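Local coordinates for 3-hydroxy-3-methylglutaryl-CoA lyase (Acinetobacter baumannii, PDB 6NDS), which belongs to the HMGL-like family of TIM-barrel enzymes and holds coenzyme A and a zinc ion in this model, at residues Lys38-Ile43 with Glu72-Gly77; Leu111-Thr116 with Gly148-Thr153; Ala185-Met190 with Pro249-Ala254; Phe238-Gly243 with Glu261-Met266; Gly243-Cys248 with His294-Gln299. One frame throughout, in Å; residues are numbered along the deposited sequence. Where two conformers were deposited one is given.

Interaction 1 (Lys38-Ile43 with Glu72-Gly77); sequences KKIDLI and EEVFTG. With EDO (1,2-ethanediol), chain G.
Lys39 lays its aliphatic stem across Val74. Both CB and CD of the lysine meet CG2 of Val74, with CD 3.9 Å from that methyl. The two side chains cross at about a right angle. The lysine chain then bends at chi4, 80°, which turns NZ out of the contact with Val74. NZ makes a salt bridge with Asp70 and a hydrogen bond to the carbonyl of Val34. Lys39 also has a cation-pi contact with Trp33.

Ile40 comes next and faces the partner helix. Its CA is 5.7 Å from CA of Val74. Its CG1 rests on the Val74 backbone, 4.0 Å from CA. The tip of the longer branch, CD1, lies 3.9 Å from O of Glu73 and just as near CA of Gly77. The shorter branch, CG2, is anti to the backbone N and meets O of Gly77 at 3.8 Å. The absence of a side chain on Gly77 lets Ile40 settle against bare backbone.

One turn on, Ile43 brings CD1 to CG1 of Val74 at 3.4 Å. This is tighter than usual for two methyls. Val74 thus has one branch against Lys39 and the other against Ile43.

The axes of the two helix segments approach to 9.2 Å, crossing at -46°. A 1,2-ethanediol molecule, probably from the crystallisation liquor, donates a hydrogen bond from O1 to O of Thr76. The side chains that meet are apolar along their touching parts, and Ile40 also packs on backbone, carbonyl oxygens included. The lysine charge is satisfied elsewhere, so the join depends on fit of shape.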
# COMPACT_ATOMS: atom_id res chain seq x y z
N LYS A 38 23.50 -19.57 0.54
CA LYS A 38 22.42 -18.91 -0.18
C LYS A 38 22.15 -17.52 0.36
O LYS A 38 21.71 -16.64 -0.39
CB LYS A 38 21.16 -19.78 -0.16
CG LYS A 38 21.36 -21.09 -0.91
CD LYS A 38 20.09 -21.93 -1.00
CE LYS A 38 20.41 -23.32 -1.53
NZ LYS A 38 19.19 -24.08 -1.88
N LYS A 39 22.39 -17.29 1.66
CA LYS A 39 22.39 -15.93 2.19
C LYS A 39 23.48 -15.11 1.49
O LYS A 39 23.24 -13.96 1.09
CB LYS A 39 22.63 -15.92 3.70
CG LYS A 39 21.48 -16.44 4.58
CD LYS A 39 21.73 -16.03 6.03
CE LYS A 39 20.69 -16.58 7.00
NZ LYS A 39 20.96 -18.01 7.34
N ILE A 40 24.66 -15.69 1.35
CA ILE A 40 25.78 -15.02 0.68
C ILE A 40 25.41 -14.71 -0.76
O ILE A 40 25.63 -13.59 -1.25
CB ILE A 40 27.05 -15.87 0.79
CG1 ILE A 40 27.58 -15.85 2.23
CG2 ILE A 40 28.10 -15.38 -0.18
CD1 ILE A 40 28.56 -16.93 2.54
N ASP A 41 24.81 -15.68 -1.46
CA ASP A 41 24.41 -15.47 -2.85
C ASP A 41 23.40 -14.33 -2.98
O ASP A 41 23.47 -13.53 -3.91
CB ASP A 41 23.80 -16.75 -3.42
CG ASP A 41 24.84 -17.78 -3.82
OD1 ASP A 41 26.05 -17.46 -3.80
OD2 ASP A 41 24.44 -18.91 -4.17
N LEU A 42 22.42 -14.29 -2.06
CA LEU A 42 21.40 -13.24 -2.10
C LEU A 42 22.03 -11.87 -1.93
O LEU A 42 21.73 -10.94 -2.70
CB LEU A 42 20.37 -13.50 -1.00
CG LEU A 42 19.34 -12.37 -0.81
CD1 LEU A 42 18.45 -12.23 -2.03
CD2 LEU A 42 18.52 -12.62 0.46
N ILE A 43 22.93 -11.73 -0.96
CA ILE A 43 23.60 -10.45 -0.75
C ILE A 43 24.46 -10.09 -1.96
O ILE A 43 24.48 -8.94 -2.40
CB ILE A 43 24.41 -10.48 0.56
CG1 ILE A 43 23.44 -10.63 1.74
CG2 ILE A 43 25.28 -9.22 0.69
CD1 ILE A 43 24.11 -11.15 3.00
N GLU A 72 28.60 -14.14 11.21
CA GLU A 72 30.04 -14.03 10.97
C GLU A 72 30.43 -14.64 9.63
O GLU A 72 31.19 -14.04 8.86
CB GLU A 72 30.83 -14.68 12.10
CG GLU A 72 32.33 -14.63 11.85
CD GLU A 72 33.13 -14.50 13.12
OE1 GLU A 72 32.57 -14.79 14.20
OE2 GLU A 72 34.31 -14.10 13.05
N GLU A 73 29.90 -15.83 9.32
CA GLU A 73 30.28 -16.47 8.07
C GLU A 73 29.68 -15.74 6.88
O GLU A 73 30.31 -15.65 5.82
CB GLU A 73 29.87 -17.94 8.08
CG GLU A 73 30.26 -18.73 6.81
CD GLU A 73 31.76 -18.73 6.52
OE1 GLU A 73 32.57 -18.51 7.44
OE2 GLU A 73 32.13 -18.96 5.35
N VAL A 74 28.48 -15.17 7.03
CA VAL A 74 27.92 -14.38 5.94
C VAL A 74 28.80 -13.18 5.63
O VAL A 74 29.15 -12.92 4.47
CB VAL A 74 26.48 -13.96 6.27
CG1 VAL A 74 25.99 -12.97 5.23
CG2 VAL A 74 25.57 -15.19 6.32
N PHE A 75 29.19 -12.43 6.67
CA PHE A 75 30.03 -11.26 6.46
C PHE A 75 31.40 -11.64 5.93
O PHE A 75 32.00 -10.86 5.17
CB PHE A 75 30.17 -10.44 7.75
CG PHE A 75 29.06 -9.44 7.97
CD1 PHE A 75 29.23 -8.10 7.66
CD2 PHE A 75 27.83 -9.86 8.47
CE1 PHE A 75 28.20 -7.18 7.86
CE2 PHE A 75 26.80 -8.94 8.68
CZ PHE A 75 26.98 -7.61 8.37
N THR A 76 31.90 -12.82 6.31
CA THR A 76 33.18 -13.33 5.81
C THR A 76 33.11 -13.65 4.32
O THR A 76 34.07 -13.41 3.57
CB THR A 76 33.57 -14.59 6.59
OG1 THR A 76 33.90 -14.24 7.93
CG2 THR A 76 34.75 -15.33 5.94
N GLY A 77 31.97 -14.19 3.88
CA GLY A 77 31.85 -14.83 2.59
C GLY A 77 31.39 -13.95 1.45
O GLY A 77 31.66 -14.29 0.29
C1 EDO G . 35.42 -14.02 -0.03
O1 EDO G . 35.56 -13.19 1.13
C2 EDO G . 34.65 -13.25 -1.09
O2 EDO G . 35.24 -11.96 -1.26

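Interaction 2 (Leu111-Thr116 with Gly148-Thr153); sequences LSASQT and GTVATT
Peptide groups of Leu111 and Ala151 are the flat groups that join these strand ends. The Leu111 carbonyl takes N of Ala151 in its own plane, at 2.8 Å. The Ala151 carbonyl is met from one face by two donors. N of Ala113 stands 36° out of its plane at 2.9 Å, and OG1 of Thr152 comes to the same face at 2.8 Å from Ala151 O. A longer, weak bond runs from N of Leu111 to O of Thr149.

Thr152, just past strand 145-151, reaches across to the loop after strand 106-112. Its OG1 lies between the backbone N and the carbonyl carbon, chi1 65°. From there it also accepts N of Ser114, 3.1 Å away.

The sheet has different neighbours on its two faces. Leu111 and Val150 point to one face, where both touch Tyr174 of helix 164-176. Ser112 and Ala151 point to the other, with OG of Ser112 3.6 Å from CB of Ala151. That hydroxyl is hydrogen-bonded to His117. Ala113, just past its strand, sets CB 3.9 Å from CG1 of Val150. Ser114 is the N-cap of helix 115-122, and its OG holds N of His117.

Bound coenzyme A comes within about 6 Å of the Ala151 side chain, nearest atoms. Parallel neighbours 106-112 and 145-151 ending here are consistent with the ligand-binding, C-terminal end of a TIM barrel.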
# COMPACT_ATOMS: atom_id res chain seq x y z
N LEU A 111 17.69 0.17 19.98
CA LEU A 111 16.84 0.02 21.15
C LEU A 111 15.45 0.51 20.79
O LEU A 111 15.25 1.14 19.74
CB LEU A 111 17.42 0.75 22.38
CG LEU A 111 16.99 2.19 22.64
CD1 LEU A 111 17.49 2.63 24.02
CD2 LEU A 111 17.48 3.14 21.55
N SER A 112 14.46 0.19 21.63
CA SER A 112 13.08 0.61 21.40
C SER A 112 12.71 1.79 22.29
O SER A 112 13.13 1.87 23.44
CB SER A 112 12.11 -0.55 21.65
OG SER A 112 12.44 -1.66 20.84
N ALA A 113 11.89 2.71 21.75
CA ALA A 113 11.37 3.79 22.58
C ALA A 113 10.40 3.28 23.64
O ALA A 113 10.18 3.95 24.65
CB ALA A 113 10.66 4.84 21.71
N SER A 114 9.81 2.11 23.40
CA SER A 114 8.92 1.47 24.36
C SER A 114 9.75 0.64 25.32
O SER A 114 10.48 -0.26 24.89
CB SER A 114 7.92 0.58 23.62
OG SER A 114 7.38 -0.39 24.51
N GLN A 115 9.65 0.94 26.62
CA GLN A 115 10.35 0.11 27.61
C GLN A 115 9.89 -1.34 27.52
O GLN A 115 10.71 -2.26 27.63
CB GLN A 115 10.11 0.65 29.02
CG GLN A 115 11.00 -0.01 30.06
CD GLN A 115 12.39 0.58 30.08
OE1 GLN A 115 13.20 0.34 29.18
NE2 GLN A 115 12.69 1.35 31.13
N THR A 116 8.58 -1.56 27.34
CA THR A 116 8.08 -2.94 27.28
C THR A 116 8.66 -3.68 26.09
O THR A 116 9.08 -4.84 26.20
CB THR A 116 6.55 -2.94 27.20
OG1 THR A 116 6.00 -2.28 28.34
CG2 THR A 116 6.04 -4.38 27.14
N GLY A 148 22.38 4.88 14.91
CA GLY A 148 21.54 4.66 16.07
C GLY A 148 20.08 4.54 15.68
O GLY A 148 19.50 5.48 15.12
N THR A 149 19.46 3.39 15.97
CA THR A 149 18.06 3.16 15.65
C THR A 149 17.18 3.33 16.89
O THR A 149 17.51 2.84 17.97
CB THR A 149 17.84 1.76 15.08
OG1 THR A 149 18.49 1.66 13.80
CG2 THR A 149 16.35 1.45 14.89
N VAL A 150 16.06 4.01 16.70
CA VAL A 150 15.00 4.06 17.70
C VAL A 150 13.83 3.27 17.13
O VAL A 150 13.16 3.73 16.20
CB VAL A 150 14.58 5.49 18.04
CG1 VAL A 150 13.57 5.48 19.18
CG2 VAL A 150 15.80 6.34 18.38
N ALA A 151 13.62 2.06 17.66
CA ALA A 151 12.47 1.24 17.29
C ALA A 151 11.21 1.72 18.02
O ALA A 151 11.27 2.52 18.96
CB ALA A 151 12.74 -0.24 17.58
N THR A 152 10.05 1.22 17.57
CA THR A 152 8.72 1.64 18.02
C THR A 152 8.61 3.16 18.14
O THR A 152 7.98 3.68 19.07
CB THR A 152 8.33 0.96 19.35
OG1 THR A 152 9.19 1.36 20.42
CG2 THR A 152 8.38 -0.57 19.21
N THR A 153 9.19 3.89 17.17
CA THR A 153 9.13 5.35 17.20
C THR A 153 7.70 5.85 17.10
O THR A 153 7.34 6.87 17.71
CB THR A 153 9.98 5.92 16.05
OG1 THR A 153 11.37 5.84 16.40
CG2 THR A 153 9.62 7.38 15.74

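Interaction 3 (Ala185-Met190 with Pro249-Ala254); sequences ADTTGM and PFAPGA
Thr187 and Thr188 turn their methyl groups onto CB of Ala251. The nearer is CG2 of Thr188, 3.6 Å from that CB. CG2 of Thr187 reaches the same atom at 4.0 Å. In Thr187 the hydroxyl is anti to the carbonyl carbon, chi1 -52°, and CG2 is anti to the backbone N. In Thr188 OG1 stands between the backbone N and the carbonyl carbon, chi1 61°, and CG2 lies anti to the carbonyl carbon. CG2 of Thr188 also lies 4.3 Å from CB of Ala254. Thr187 keeps its OG1 for polar partners, hydrogen-bonding N of Thr152 and a citric acid molecule, probably from the crystallisation liquor.

Each side of the contact is a folded turn. Asp186 to Gly189 is a type I turn. Asp186 reinforces it by reaching forward with OD1, which takes N of Met190 on its syn lone pair at 2.8 Å. Its OD2 takes N of Ala191. Ala251 to Ala254 is a type II turn, closed by N of Ala254 to O of Ala251 at 3.0 Å. Gly253 supplies the positive phi of that turn.

In the second subunit, Asn306 bonds O of Met190 and His310 packs on Pro252. The turns meet at the C-terminal end of the barrel, with the Thr187 side chain about 5 Å from the zinc ion, nearest atoms. The first turn lies at the C-terminal end of strand 182-186, between strands 145-151 and 212-216. The second belongs to the long loop between strand 237-240 and helix 260-270. His117 of helix 115-122 touches both Thr187 and Ala251.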
# COMPACT_ATOMS: atom_id res chain seq x y z
N ALA A 185 12.32 3.85 13.32
CA ALA A 185 11.69 2.63 12.81
C ALA A 185 10.25 2.52 13.30
O ALA A 185 9.98 2.66 14.49
CB ALA A 185 12.51 1.40 13.23
N ASP A 186 9.35 2.21 12.35
CA ASP A 186 7.94 1.88 12.63
C ASP A 186 7.80 0.36 12.65
O ASP A 186 7.36 -0.28 11.69
CB ASP A 186 7.04 2.51 11.58
CG ASP A 186 5.58 2.28 11.86
OD1 ASP A 186 5.25 1.91 13.00
OD2 ASP A 186 4.76 2.47 10.94
N THR A 187 8.14 -0.21 13.81
CA THR A 187 8.37 -1.65 13.94
C THR A 187 7.14 -2.49 13.59
O THR A 187 7.27 -3.55 12.97
CB THR A 187 8.82 -1.94 15.36
OG1 THR A 187 9.92 -1.08 15.67
CG2 THR A 187 9.25 -3.40 15.52
N THR A 188 5.95 -2.06 14.01
CA THR A 188 4.75 -2.83 13.67
C THR A 188 3.77 -2.03 12.83
O THR A 188 2.56 -2.27 12.89
CB THR A 188 4.05 -3.37 14.92
OG1 THR A 188 3.64 -2.28 15.75
CG2 THR A 188 4.97 -4.30 15.69
N GLY A 189 4.27 -1.10 12.02
CA GLY A 189 3.43 -0.46 11.03
C GLY A 189 2.27 0.31 11.62
O GLY A 189 1.13 0.18 11.18
N MET A 190 2.56 1.12 12.64
CA MET A 190 1.55 1.92 13.31
C MET A 190 1.52 3.38 12.86
O MET A 190 0.61 4.12 13.27
CB MET A 190 1.77 1.84 14.83
CG MET A 190 1.55 0.41 15.36
SD MET A 190 1.93 0.23 17.11
CE MET A 190 0.53 1.04 17.87
N PRO A 249 10.35 -11.06 15.29
CA PRO A 249 9.64 -12.16 15.97
C PRO A 249 9.17 -11.81 17.37
O PRO A 249 8.30 -12.52 17.89
CB PRO A 249 10.69 -13.28 16.00
CG PRO A 249 11.72 -12.89 14.97
CD PRO A 249 11.75 -11.40 14.99
N PHE A 250 9.71 -10.76 17.99
CA PHE A 250 9.35 -10.39 19.35
C PHE A 250 8.42 -9.18 19.41
O PHE A 250 8.05 -8.75 20.50
CB PHE A 250 10.62 -10.16 20.18
CG PHE A 250 11.52 -11.36 20.23
CD1 PHE A 250 11.17 -12.46 21.00
CD2 PHE A 250 12.70 -11.40 19.50
CE1 PHE A 250 11.98 -13.58 21.04
CE2 PHE A 250 13.52 -12.53 19.55
CZ PHE A 250 13.16 -13.61 20.32
N ALA A 251 8.04 -8.63 18.25
CA ALA A 251 6.97 -7.65 18.18
C ALA A 251 5.72 -8.35 17.66
O ALA A 251 5.66 -8.66 16.46
CB ALA A 251 7.36 -6.48 17.28
N PRO A 252 4.72 -8.62 18.49
CA PRO A 252 3.62 -9.51 18.08
C PRO A 252 2.87 -8.95 16.87
O PRO A 252 2.56 -7.76 16.80
CB PRO A 252 2.72 -9.57 19.32
CG PRO A 252 3.56 -9.07 20.45
CD PRO A 252 4.50 -8.07 19.84
N GLY A 253 2.58 -9.84 15.92
CA GLY A 253 1.90 -9.44 14.71
C GLY A 253 2.72 -8.60 13.76
O GLY A 253 2.16 -8.02 12.83
N ALA A 254 4.03 -8.51 13.97
CA ALA A 254 4.87 -7.78 13.03
C ALA A 254 4.81 -8.45 11.66
O ALA A 254 4.57 -9.65 11.53
CB ALA A 254 6.32 -7.72 13.52

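Interaction 4 (Phe238-Gly243 with Glu261-Met266); sequences FDAALG and EDLVNM
Gly243 and Glu261 form the polar end of a buried strand-to-helix contact whose other end is apolar. It joins barrel strand 237-240, and the residues just after it, to helix 260-270.

At the apolar end Leu263 faces the strand. Its CD2 lies 4.1 Å from CB of Ala240 and 4.4 Å from CB of Phe238. Both strand residues point toward the helix, while Asp239 between them points away. Asp239 instead bonds His215, one of the zinc ligands, and so stands in the second shell of the metal site.

At the polar end the Glu261 side chain doubles back to reach Gly243. CG lies between the backbone N and the carbonyl carbon, chi1 60°, and the chain bends again at chi2. OE1 accepts N of Gly243 at 3.1 Å. The bond is nearly straight, 173°, and meets OE1 on its syn side, 18° out of the carboxylate plane. OE2 lies 3.3 Å from CA of Gly243. It is also hydrogen-bonded by the hydroxyls of Ser298 and Ser285. Several donors thus grip this buried carboxylate, which probably eases the cost of burying its charge. Leu242 crosses the glutamate at about a right angle, with CD1 3.7 Å from OE1.

Further along helix 260-270, Asn265 and Met266 pack on Arg220 and Leu222 of the second subunit. Strand 237-240 runs between strands 17-20 and 212-216 of the parallel sheet. Val227 of helix 223-232 touches both Phe238 and Leu263. Leu281 of helix 278-285 touches both Leu242 and Glu261.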
# COMPACT_ATOMS: atom_id res chain seq x y z
N PHE A 238 15.73 5.62 3.09
CA PHE A 238 14.64 4.73 3.46
C PHE A 238 15.08 3.28 3.37
O PHE A 238 15.65 2.87 2.35
CB PHE A 238 13.40 4.94 2.56
CG PHE A 238 12.80 6.31 2.70
CD1 PHE A 238 11.78 6.53 3.60
CD2 PHE A 238 13.27 7.37 1.93
CE1 PHE A 238 11.22 7.80 3.74
CE2 PHE A 238 12.72 8.64 2.05
CZ PHE A 238 11.69 8.86 2.95
N ASP A 239 14.79 2.51 4.42
CA ASP A 239 15.01 1.06 4.42
C ASP A 239 13.84 0.33 3.74
O ASP A 239 12.68 0.70 3.90
CB ASP A 239 15.15 0.53 5.84
CG ASP A 239 16.45 0.93 6.53
OD1 ASP A 239 17.41 1.38 5.85
OD2 ASP A 239 16.53 0.78 7.77
N ALA A 240 14.16 -0.75 3.03
CA ALA A 240 13.13 -1.58 2.39
C ALA A 240 13.70 -2.98 2.25
O ALA A 240 14.91 -3.18 2.29
CB ALA A 240 12.72 -1.01 1.02
N ALA A 241 12.80 -3.97 2.12
CA ALA A 241 13.22 -5.36 1.96
C ALA A 241 12.72 -5.90 0.62
O ALA A 241 11.55 -5.70 0.26
CB ALA A 241 12.68 -6.24 3.09
N LEU A 242 13.61 -6.61 -0.09
CA LEU A 242 13.24 -7.30 -1.32
C LEU A 242 11.98 -8.14 -1.12
O LEU A 242 11.87 -8.90 -0.15
CB LEU A 242 14.39 -8.20 -1.76
CG LEU A 242 14.20 -8.93 -3.10
CD1 LEU A 242 14.37 -7.93 -4.24
CD2 LEU A 242 15.23 -10.05 -3.19
N GLY A 243 11.03 -7.99 -2.04
CA GLY A 243 9.81 -8.78 -1.99
C GLY A 243 8.87 -8.45 -0.85
O GLY A 243 7.85 -9.14 -0.70
N GLU A 261 11.10 -3.27 -4.37
CA GLU A 261 10.77 -3.00 -5.76
C GLU A 261 9.49 -2.18 -5.89
O GLU A 261 9.35 -1.40 -6.84
CB GLU A 261 10.71 -4.30 -6.57
CG GLU A 261 9.67 -5.30 -6.11
CD GLU A 261 10.20 -6.33 -5.10
OE1 GLU A 261 11.22 -6.08 -4.42
OE2 GLU A 261 9.56 -7.38 -4.97
N ASP A 262 8.56 -2.30 -4.93
CA ASP A 262 7.39 -1.42 -4.95
C ASP A 262 7.80 0.03 -4.64
O ASP A 262 7.27 0.96 -5.26
CB ASP A 262 6.32 -1.91 -3.96
CG ASP A 262 5.74 -3.28 -4.34
OD1 ASP A 262 6.13 -3.85 -5.38
OD2 ASP A 262 4.88 -3.80 -3.57
N LEU A 263 8.73 0.23 -3.71
CA LEU A 263 9.25 1.58 -3.43
C LEU A 263 9.96 2.16 -4.64
O LEU A 263 9.72 3.32 -5.03
CB LEU A 263 10.19 1.53 -2.23
CG LEU A 263 11.05 2.78 -1.99
CD1 LEU A 263 10.16 3.98 -1.69
CD2 LEU A 263 12.04 2.53 -0.85
N VAL A 264 10.85 1.38 -5.26
CA VAL A 264 11.59 1.88 -6.42
C VAL A 264 10.65 2.16 -7.58
O VAL A 264 10.81 3.14 -8.30
CB VAL A 264 12.72 0.92 -6.81
CG1 VAL A 264 13.46 1.40 -8.09
CG2 VAL A 264 13.72 0.78 -5.65
N ASN A 265 9.62 1.32 -7.77
CA ASN A 265 8.65 1.60 -8.83
C ASN A 265 7.92 2.91 -8.57
O ASN A 265 7.70 3.71 -9.49
CB ASN A 265 7.65 0.45 -8.97
CG ASN A 265 6.61 0.72 -10.05
OD1 ASN A 265 6.92 0.67 -11.25
ND2 ASN A 265 5.38 1.05 -9.64
N MET A 266 7.52 3.15 -7.31
CA MET A 266 6.87 4.41 -6.98
C MET A 266 7.74 5.60 -7.36
O MET A 266 7.27 6.56 -8.00
CB MET A 266 6.55 4.45 -5.48
CG MET A 266 5.90 5.78 -5.09
SD MET A 266 5.32 5.87 -3.38
CE MET A 266 6.86 6.13 -2.49

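Interaction 5 (Gly243-Cys248 with His294-Gln299); sequences GGLGGC and HDTPSQ. With ACT (acetate ion), chain F.
Gly243 and Gly244 meet Thr296 and Pro297 with their backbone alone, and both have positive phi, 69° and 75°, angles that favour glycine. With no CB in the way, the partner loop comes close. CA of Gly243 is 3.8 Å from CB of Ser298.

The one hydrogen bond across runs from OG1 of Thr296 to O of Gly243, at 2.8 Å. The hydroxyl lies in the carbonyl plane, on a lone pair, with a C=O...O angle of 119°. CD of the Pro297 ring lies 3.3 Å from O of Gly243 and 3.6 Å from O of Gly244. On the other branch of Thr296, CG2 meets CD2 of Leu245 at 3.9 Å.

The partner loop is braced from within by ND1 of His294, which donates to O of Asp295 at 2.8 Å, with the acceptor in the ring plane. N of Thr296 bonds an acetate ion, probably from the crystallisation liquor, 2.8 Å from the acetate O. Ser298 is the N-cap of helix 299-303; its OG holds N of Ala301 and is also hydrogen-bonded to OE2 of Glu261.

Farther along the glycine-rich loop, N of Gly247 bonds Asp25, a zinc ligand, and Cys248 touches coenzyme A. Threonine serves both chemistries here: its hydroxyl fixes a backbone carbonyl and its methyl packs on leucine. On the glycine side main-chain atoms make most of the contact, with Leu245 adding an apolar touch.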
# COMPACT_ATOMS: atom_id res chain seq x y z
N GLY A 243 11.03 -7.99 -2.04
CA GLY A 243 9.81 -8.78 -1.99
C GLY A 243 8.87 -8.45 -0.85
O GLY A 243 7.85 -9.14 -0.70
N GLY A 244 9.18 -7.45 -0.02
CA GLY A 244 8.33 -7.21 1.12
C GLY A 244 8.49 -8.20 2.25
O GLY A 244 7.57 -8.38 3.07
N LEU A 245 9.63 -8.89 2.31
CA LEU A 245 9.93 -9.75 3.44
C LEU A 245 10.01 -8.91 4.72
O LEU A 245 10.06 -7.68 4.68
CB LEU A 245 11.26 -10.47 3.22
CG LEU A 245 11.30 -11.40 2.00
CD1 LEU A 245 12.72 -11.97 1.79
CD2 LEU A 245 10.30 -12.52 2.19
N GLY A 246 9.96 -9.59 5.87
CA GLY A 246 10.42 -8.97 7.11
C GLY A 246 9.42 -9.03 8.25
O GLY A 246 8.31 -9.54 8.12
N GLY A 247 9.85 -8.48 9.39
CA GLY A 247 9.09 -8.49 10.63
C GLY A 247 10.00 -8.92 11.77
O GLY A 247 10.99 -9.63 11.56
N CYS A 248 9.67 -8.46 13.00
CA CYS A 248 10.43 -8.86 14.18
C CYS A 248 9.68 -9.96 14.93
O CYS A 248 8.48 -9.81 15.20
CB CYS A 248 10.67 -7.67 15.11
SG CYS A 248 11.41 -8.08 16.73
N HIS A 294 7.46 -20.10 -0.53
CA HIS A 294 6.17 -19.42 -0.45
C HIS A 294 6.28 -18.11 -1.20
O HIS A 294 7.38 -17.62 -1.47
CB HIS A 294 5.73 -19.20 1.00
CG HIS A 294 6.71 -18.39 1.80
ND1 HIS A 294 6.76 -17.01 1.72
CD2 HIS A 294 7.66 -18.76 2.68
CE1 HIS A 294 7.72 -16.57 2.52
NE2 HIS A 294 8.28 -17.61 3.12
N ASP A 295 5.12 -17.54 -1.56
CA ASP A 295 5.12 -16.23 -2.20
C ASP A 295 5.33 -15.13 -1.16
O ASP A 295 5.18 -15.34 0.05
CB ASP A 295 3.81 -15.99 -2.95
CG ASP A 295 3.66 -16.89 -4.16
OD1 ASP A 295 2.56 -17.45 -4.35
OD2 ASP A 295 4.64 -17.04 -4.91
N THR A 296 5.70 -13.95 -1.64
CA THR A 296 6.02 -12.82 -0.78
C THR A 296 5.11 -11.64 -1.12
O THR A 296 4.54 -11.59 -2.22
CB THR A 296 7.49 -12.39 -0.92
OG1 THR A 296 7.66 -11.55 -2.07
CG2 THR A 296 8.41 -13.61 -1.03
N PRO A 297 4.95 -10.67 -0.20
CA PRO A 297 4.03 -9.53 -0.44
C PRO A 297 4.66 -8.44 -1.29
O PRO A 297 4.96 -7.32 -0.84
CB PRO A 297 3.73 -9.04 0.98
CG PRO A 297 4.47 -9.93 1.92
CD PRO A 297 5.52 -10.64 1.16
N SER A 298 4.91 -8.76 -2.55
CA SER A 298 5.41 -7.80 -3.53
C SER A 298 4.36 -7.60 -4.60
O SER A 298 4.01 -8.55 -5.30
CB SER A 298 6.70 -8.30 -4.17
OG SER A 298 7.04 -7.48 -5.29
N GLN A 299 3.88 -6.36 -4.76
CA GLN A 299 2.92 -6.11 -5.83
C GLN A 299 3.59 -6.13 -7.19
O GLN A 299 3.02 -6.66 -8.16
CB GLN A 299 2.20 -4.78 -5.60
CG GLN A 299 1.33 -4.74 -4.34
CD GLN A 299 0.17 -5.71 -4.40
OE1 GLN A 299 -0.91 -5.38 -4.90
NE2 GLN A 299 0.38 -6.91 -3.88
C ACT F . 6.09 -13.38 -5.42
O ACT F . 6.16 -14.06 -4.36
OXT ACT F . 6.93 -13.27 -6.35
CH3 ACT F . 4.77 -12.59 -5.58

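In the fold
Interactions 2, 3, 4 and 5 are buried, while interaction 1 is partly buried and has its centre about 18 Å from the centre of the chain. Interactions 2, 3 and 4 all involve the parallel sheet. Interactions 2 and 3 use neighbouring strands, and N of Ala185 is 3.0 Å from O of Val150, a probable hydrogen bond. Interactions 4 and 5 share Gly243. Interactions 3 and 5 meet where CB of Ala254 packs on O of Cys248. Interaction 1 touches interaction 4 through Leu42 and Leu242. The chemistry varies with place: apolar between outer helices, backbone bonding between strands, methyl contacts between turns, and carboxylate or hydroxyl bonds where Gly243 is held.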